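Local coordinates for cell wall surface anchor family protein (Streptococcus pneumoniae, PDB 4OQ1) that probably helps anchor the pneumococcal pilus to the cell wall as its ancillary pilin, a chain that includes CnaB-type beta-sandwich domains, at residues V182-E187 against I208-L213; F308-L313 against V336-G341. The protein carries 3 engineered substitutions. All coordinates share one frame; numbering follows the deposited sequence.

Contact 1 of 2, residues V182-E187 against I208-L213; sequences VPLIGE and IFVTNL
Val182 presses one of its methyls, CG1, against a methyl of Leu213, and the two side chains cross at about a right angle. The separation, 3.7 Å from Val182 CG1 to Leu213 CD2, is ordinary van der Waals contact. The valine torsion explains which branch is used: CG1 lies opposite the backbone N (chi1 175°) and meets the leucine, while CG2 stands beside that N. Two residues on in the first segment and three residues back in the second, Leu184 CD2 approaches Val210 CG1 more loosely, at 4.3 Å. In Leu184 and Leu213 alike the CD1 methyl extends the chain (chi2 172° and 173°), while CD2 branches off and makes the contact.

The pairs adjoin one another. Val182 CG1 lies 4.1 Å from Leu184 CD2 within the first segment, and Val210 CG1 lies 4.1 Å from Leu213 CD2 within the second, giving a compact patch of four methyls from four buried residues. The interface is small, 133 Å² with both sides summed, and both close contacts in it are apolar.

No hydrogen bond runs from one segment to the other; the closest CA atoms, of Val182 and Leu213, are still 8.7 Å apart, too far for paired strands. Each backbone bonds within its own surroundings instead: Val182 with Leu170 and Leu184 with Gln195 on one side, Val210 with Val151 on the other. Tyr190 touches both Val182 and Leu213.

Strand 177-185 and edge strand 207-211 belong to different sheets, and here the two segments meet through side chains alone, though a backbone bond between Thr211 and Tyr188 links the layers nearby. Such sheet-on-sheet packing is typical of the beta-sandwich core of a CnaB domain, with its reverse-immunoglobulin fold.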
loop_
_atom_site.group_PDB
_atom_site.type_symbol
_atom_site.label_atom_id
_atom_site.label_comp_id
_atom_site.label_asym_id
_atom_site.label_seq_id
_atom_site.Cartn_x
_atom_site.Cartn_y
_atom_site.Cartn_z
ATOM N N VAL A 182 -2.401 -0.777 -8.271
ATOM C CA VAL A 182 -2.964 0.528 -8.147
ATOM C C VAL A 182 -1.912 1.476 -7.698
ATOM O O VAL A 182 -1.245 1.217 -6.738
ATOM C CB VAL A 182 -4.106 0.545 -7.092
ATOM C CG1 VAL A 182 -4.614 1.936 -6.879
ATOM C CG2 VAL A 182 -5.277 -0.346 -7.579
ATOM N N PRO A 183 -1.775 2.614 -8.387
ATOM C CA PRO A 183 -0.820 3.633 -7.903
ATOM C C PRO A 183 -1.206 4.384 -6.670
ATOM O O PRO A 183 -2.348 4.843 -6.621
ATOM C CB PRO A 183 -0.752 4.567 -9.071
ATOM C CG PRO A 183 -2.052 4.449 -9.754
ATOM C CD PRO A 183 -2.479 3.056 -9.600
ATOM N N LEU A 184 -0.246 4.694 -5.807
ATOM C CA LEU A 184 -0.516 5.284 -4.489
ATOM C C LEU A 184 0.542 6.256 -4.097
ATOM O O LEU A 184 1.708 6.127 -4.525
ATOM C CB LEU A 184 -0.541 4.207 -3.432
ATOM C CG LEU A 184 -1.631 3.143 -3.610
ATOM C CD1 LEU A 184 -1.444 2.002 -2.612
ATOM C CD2 LEU A 184 -3.051 3.676 -3.462
ATOM N N ILE A 185 0.161 7.197 -3.234
ATOM C CA ILE A 185 1.108 8.190 -2.713
ATOM C C ILE A 185 0.727 8.335 -1.280
ATOM O O ILE A 185 -0.411 8.143 -0.915
ATOM C CB ILE A 185 1.021 9.600 -3.396
ATOM C CG1 ILE A 185 -0.398 10.179 -3.324
ATOM C CG2 ILE A 185 1.529 9.566 -4.829
ATOM C CD1 ILE A 185 -0.508 11.645 -3.715
ATOM N N GLY A 186 1.700 8.613 -0.445
ATOM C CA GLY A 186 1.424 8.880 0.909
ATOM C C GLY A 186 1.015 7.575 1.504
ATOM O O GLY A 186 1.416 6.505 1.030
ATOM N N GLU A 187 0.140 7.661 2.492
ATOM C CA GLU A 187 -0.189 6.549 3.298
ATOM C C GLU A 187 -1.628 6.738 3.728
ATOM O O GLU A 187 -1.891 7.242 4.835
ATOM C CB GLU A 187 0.726 6.566 4.521
ATOM C CG GLU A 187 0.594 5.476 5.555
ATOM C CD GLU A 187 1.590 5.706 6.721
ATOM O OE1 GLU A 187 1.563 6.778 7.379
ATOM O OE2 GLU A 187 2.410 4.810 6.987
ATOM N N ILE A 208 -5.818 -0.944 7.527
ATOM C CA ILE A 208 -5.336 -0.182 6.388
ATOM C C ILE A 208 -6.462 0.719 5.858
ATOM O O ILE A 208 -7.598 0.260 5.584
ATOM C CB ILE A 208 -4.782 -1.071 5.277
ATOM C CG1 ILE A 208 -3.541 -1.850 5.750
ATOM C CG2 ILE A 208 -4.420 -0.280 4.029
ATOM C CD1 ILE A 208 -3.206 -3.053 4.838
ATOM N N PHE A 209 -6.126 1.956 5.612
ATOM C CA PHE A 209 -7.114 2.978 5.151
ATOM C C PHE A 209 -6.654 3.624 3.886
ATOM O O PHE A 209 -5.554 4.200 3.849
ATOM C CB PHE A 209 -7.331 4.036 6.264
ATOM C CG PHE A 209 -8.530 4.922 6.050
ATOM C CD1 PHE A 209 -9.775 4.463 6.339
ATOM C CD2 PHE A 209 -8.387 6.212 5.604
ATOM C CE1 PHE A 209 -10.917 5.250 6.133
ATOM C CE2 PHE A 209 -9.519 7.032 5.403
ATOM C CZ PHE A 209 -10.781 6.533 5.667
ATOM N N VAL A 210 -7.443 3.477 2.823
ATOM C CA VAL A 210 -7.106 4.016 1.503
ATOM C C VAL A 210 -8.198 4.939 1.025
ATOM O O VAL A 210 -9.380 4.517 0.886
ATOM C CB VAL A 210 -6.945 2.907 0.444
ATOM C CG1 VAL A 210 -6.456 3.520 -0.845
ATOM C CG2 VAL A 210 -5.949 1.866 0.984
ATOM N N THR A 211 -7.813 6.158 0.666
ATOM C CA THR A 211 -8.738 7.144 0.083
ATOM C C THR A 211 -8.538 7.427 -1.404
ATOM O O THR A 211 -7.458 7.235 -1.942
ATOM C CB THR A 211 -8.671 8.456 0.859
ATOM O OG1 THR A 211 -7.378 9.038 0.802
ATOM C CG2 THR A 211 -8.966 8.231 2.270
ATOM N N ASN A 212 -9.593 7.935 -2.050
ATOM C CA ASN A 212 -9.557 8.510 -3.386
ATOM C C ASN A 212 -9.397 7.525 -4.511
ATOM O O ASN A 212 -9.092 7.899 -5.622
ATOM C CB ASN A 212 -8.442 9.512 -3.507
ATOM C CG ASN A 212 -8.635 10.433 -4.649
ATOM O OD1 ASN A 212 -9.629 11.126 -4.702
ATOM N ND2 ASN A 212 -7.734 10.397 -5.619
ATOM N N LEU A 213 -9.537 6.242 -4.214
ATOM C CA LEU A 213 -9.632 5.295 -5.250
ATOM C C LEU A 213 -10.792 5.639 -6.221
ATOM O O LEU A 213 -11.856 5.972 -5.760
ATOM C CB LEU A 213 -9.925 3.899 -4.662
ATOM C CG LEU A 213 -8.736 3.257 -3.898
ATOM C CD1 LEU A 213 -9.231 1.988 -3.238
ATOM C CD2 LEU A 213 -7.469 3.011 -4.743
#

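Contact 2 of 2, residues F308-L313 against V336-G341; sequences FRVEGL and VSFTIG
Val310 and Leu313 bring segment 308-313 to Phe338 and Ile340 of 336-341, with all four residues buried. Before them, Arg309 points to the outer side of the strand. There Arg309 NH2 donates to Glu311 OE1 at 2.6 Å in a salt bridge that is bent at the hydrogen (136°). The oxygen lies in the guanidinium plane, but the nitrogen approaches from well above the carboxylate plane. Arg309 NE forms a further salt bridge to Asp261.

Val310 turns inward. Its CG2 sits between the backbone N and the carbonyl carbon and reaches the Phe338 ring obliquely, 3.9 Å from CE1; Ile340 CD1 is farther from the same methyl, at 4.4 Å. After Glu311, Gly312 takes a positive phi as the chain leaves the strand. The Leu313 side chain then crosses that of Ile340 at about a right angle, although their methyls are modelled implausibly close and that spacing is doubtful.

Strand 307-310 is an outer strand of the sheet containing 260-266, whereas 336-340 pairs with 316-322 in the other sheet. Val260 touches Val310, Phe338 and Ile340, and Phe338 meets Phe262 edge-to-face, placing strand 260-266 beside three of the four contacting residues; Leu313 lies on Tyr318 of strand 316-322.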
loop_
_atom_site.group_PDB
_atom_site.type_symbol
_atom_site.label_atom_id
_atom_site.label_comp_id
_atom_site.label_asym_id
_atom_site.label_seq_id
_atom_site.Cartn_x
_atom_site.Cartn_y
_atom_site.Cartn_z
ATOM N N PHE A 308 19.013 -34.699 17.319
ATOM C CA PHE A 308 18.747 -33.345 16.930
ATOM C C PHE A 308 17.256 -33.080 17.036
ATOM O O PHE A 308 16.438 -33.989 17.152
ATOM C CB PHE A 308 19.315 -33.036 15.541
ATOM C CG PHE A 308 18.716 -33.879 14.423
ATOM C CD1 PHE A 308 19.144 -35.154 14.188
ATOM C CD2 PHE A 308 17.742 -33.331 13.571
ATOM C CE1 PHE A 308 18.592 -35.866 13.169
ATOM C CE2 PHE A 308 17.217 -34.088 12.519
ATOM C CZ PHE A 308 17.648 -35.310 12.351
ATOM N N ARG A 309 16.891 -31.804 16.881
ATOM C CA ARG A 309 15.630 -31.336 17.322
ATOM C C ARG A 309 15.229 -30.033 16.581
ATOM O O ARG A 309 16.069 -29.304 16.192
ATOM C CB ARG A 309 15.823 -30.995 18.799
ATOM C CG ARG A 309 14.587 -30.858 19.560
ATOM C CD ARG A 309 14.936 -30.818 21.047
ATOM N NE ARG A 309 13.684 -30.842 21.766
ATOM C CZ ARG A 309 13.060 -29.763 22.216
ATOM N NH1 ARG A 309 11.900 -29.884 22.852
ATOM N NH2 ARG A 309 13.605 -28.569 22.057
ATOM N N VAL A 310 13.934 -29.865 16.382
ATOM C CA VAL A 310 13.329 -28.581 15.947
ATOM C C VAL A 310 12.250 -28.219 16.997
ATOM O O VAL A 310 11.461 -29.063 17.439
ATOM C CB VAL A 310 12.694 -28.666 14.543
ATOM C CG1 VAL A 310 13.680 -29.233 13.565
ATOM C CG2 VAL A 310 11.446 -29.551 14.548
ATOM N N GLU A 311 12.298 -26.980 17.429
ATOM C CA GLU A 311 11.411 -26.546 18.478
ATOM C C GLU A 311 10.656 -25.255 18.090
ATOM O O GLU A 311 11.160 -24.411 17.334
ATOM C CB GLU A 311 12.231 -26.352 19.766
ATOM C CG GLU A 311 11.415 -25.734 20.910
ATOM C CD GLU A 311 12.135 -25.731 22.264
ATOM O OE1 GLU A 311 13.360 -26.017 22.291
ATOM O OE2 GLU A 311 11.468 -25.441 23.305
ATOM N N GLY A 312 9.480 -25.092 18.669
ATOM C CA GLY A 312 8.619 -23.946 18.357
ATOM C C GLY A 312 8.113 -24.233 16.957
ATOM O O GLY A 312 7.874 -25.359 16.590
ATOM N N LEU A 313 7.953 -23.293 16.103
ATOM C CA LEU A 313 7.543 -23.842 14.795
ATOM C C LEU A 313 6.035 -24.280 14.675
ATOM O O LEU A 313 5.481 -25.194 15.306
ATOM C CB LEU A 313 8.547 -24.939 14.399
ATOM C CG LEU A 313 8.449 -25.602 13.065
ATOM C CD1 LEU A 313 9.812 -26.115 12.606
ATOM C CD2 LEU A 313 7.474 -26.705 13.277
ATOM N N VAL A 336 13.160 -35.971 4.445
ATOM C CA VAL A 336 12.293 -36.612 5.427
ATOM C C VAL A 336 11.073 -35.682 5.754
ATOM O O VAL A 336 11.243 -34.604 6.298
ATOM C CB VAL A 336 13.023 -36.794 6.734
ATOM C CG1 VAL A 336 12.127 -37.443 7.732
ATOM C CG2 VAL A 336 14.259 -37.636 6.525
ATOM N N SER A 337 9.864 -36.132 5.454
ATOM C CA SER A 337 8.704 -35.366 5.798
ATOM C C SER A 337 8.295 -35.579 7.262
ATOM O O SER A 337 8.377 -36.687 7.802
ATOM C CB SER A 337 7.541 -35.816 4.891
ATOM O OG SER A 337 6.432 -34.918 5.148
ATOM N N PHE A 338 7.866 -34.523 7.893
ATOM C CA PHE A 338 7.308 -34.609 9.245
ATOM C C PHE A 338 6.266 -33.550 9.399
ATOM O O PHE A 338 6.363 -32.488 8.781
ATOM C CB PHE A 338 8.366 -34.520 10.358
ATOM C CG PHE A 338 9.140 -33.248 10.421
ATOM C CD1 PHE A 338 8.944 -32.374 11.452
ATOM C CD2 PHE A 338 10.097 -32.943 9.507
ATOM C CE1 PHE A 338 9.620 -31.201 11.495
ATOM C CE2 PHE A 338 10.796 -31.798 9.547
ATOM C CZ PHE A 338 10.608 -30.915 10.587
ATOM N N THR A 339 5.316 -33.807 10.311
ATOM C CA THR A 339 4.095 -32.988 10.488
ATOM C C THR A 339 4.081 -32.634 11.917
ATOM O O THR A 339 4.301 -33.486 12.760
ATOM C CB THR A 339 2.835 -33.781 10.091
ATOM O OG1 THR A 339 2.861 -33.883 8.680
ATOM C CG2 THR A 339 1.542 -32.976 10.434
ATOM N N ILE A 340 3.969 -31.352 12.201
ATOM C CA ILE A 340 3.750 -30.880 13.581
ATOM C C ILE A 340 2.257 -30.622 13.835
ATOM O O ILE A 340 1.633 -29.910 13.075
ATOM C CB ILE A 340 4.597 -29.671 13.793
ATOM C CG1 ILE A 340 6.003 -30.052 13.441
ATOM C CG2 ILE A 340 4.431 -29.114 15.200
ATOM C CD1 ILE A 340 7.011 -29.421 14.304
ATOM N N GLY A 341 1.707 -31.153 14.932
ATOM C CA GLY A 341 0.240 -31.130 15.107
ATOM C C GLY A 341 -0.141 -31.499 16.505
ATOM O O GLY A 341 0.709 -31.888 17.292
#

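In the fold
From the N terminus the chain first builds a mixed eight-stranded sheet, then enters the region of contact 1. There 20 residues, including strands 189-190 and 200-201, run between the segments before 208-213 comes back onto 182-187. Contact 2 follows with a separate closure: 22 residues, including strand 316-322, leave 308-313 and return at 336-341. The contacts are in series, neither nesting nor crossing, and belong to two successive prealbumin-like ranges. The centres of contacts 1 and 2 lie 41 Å apart. Since the contacting strands lie in different sheets in both cases, each contact ties the two layers of its own sandwich; with this separation, neither bridges successive parts of the elongated chain.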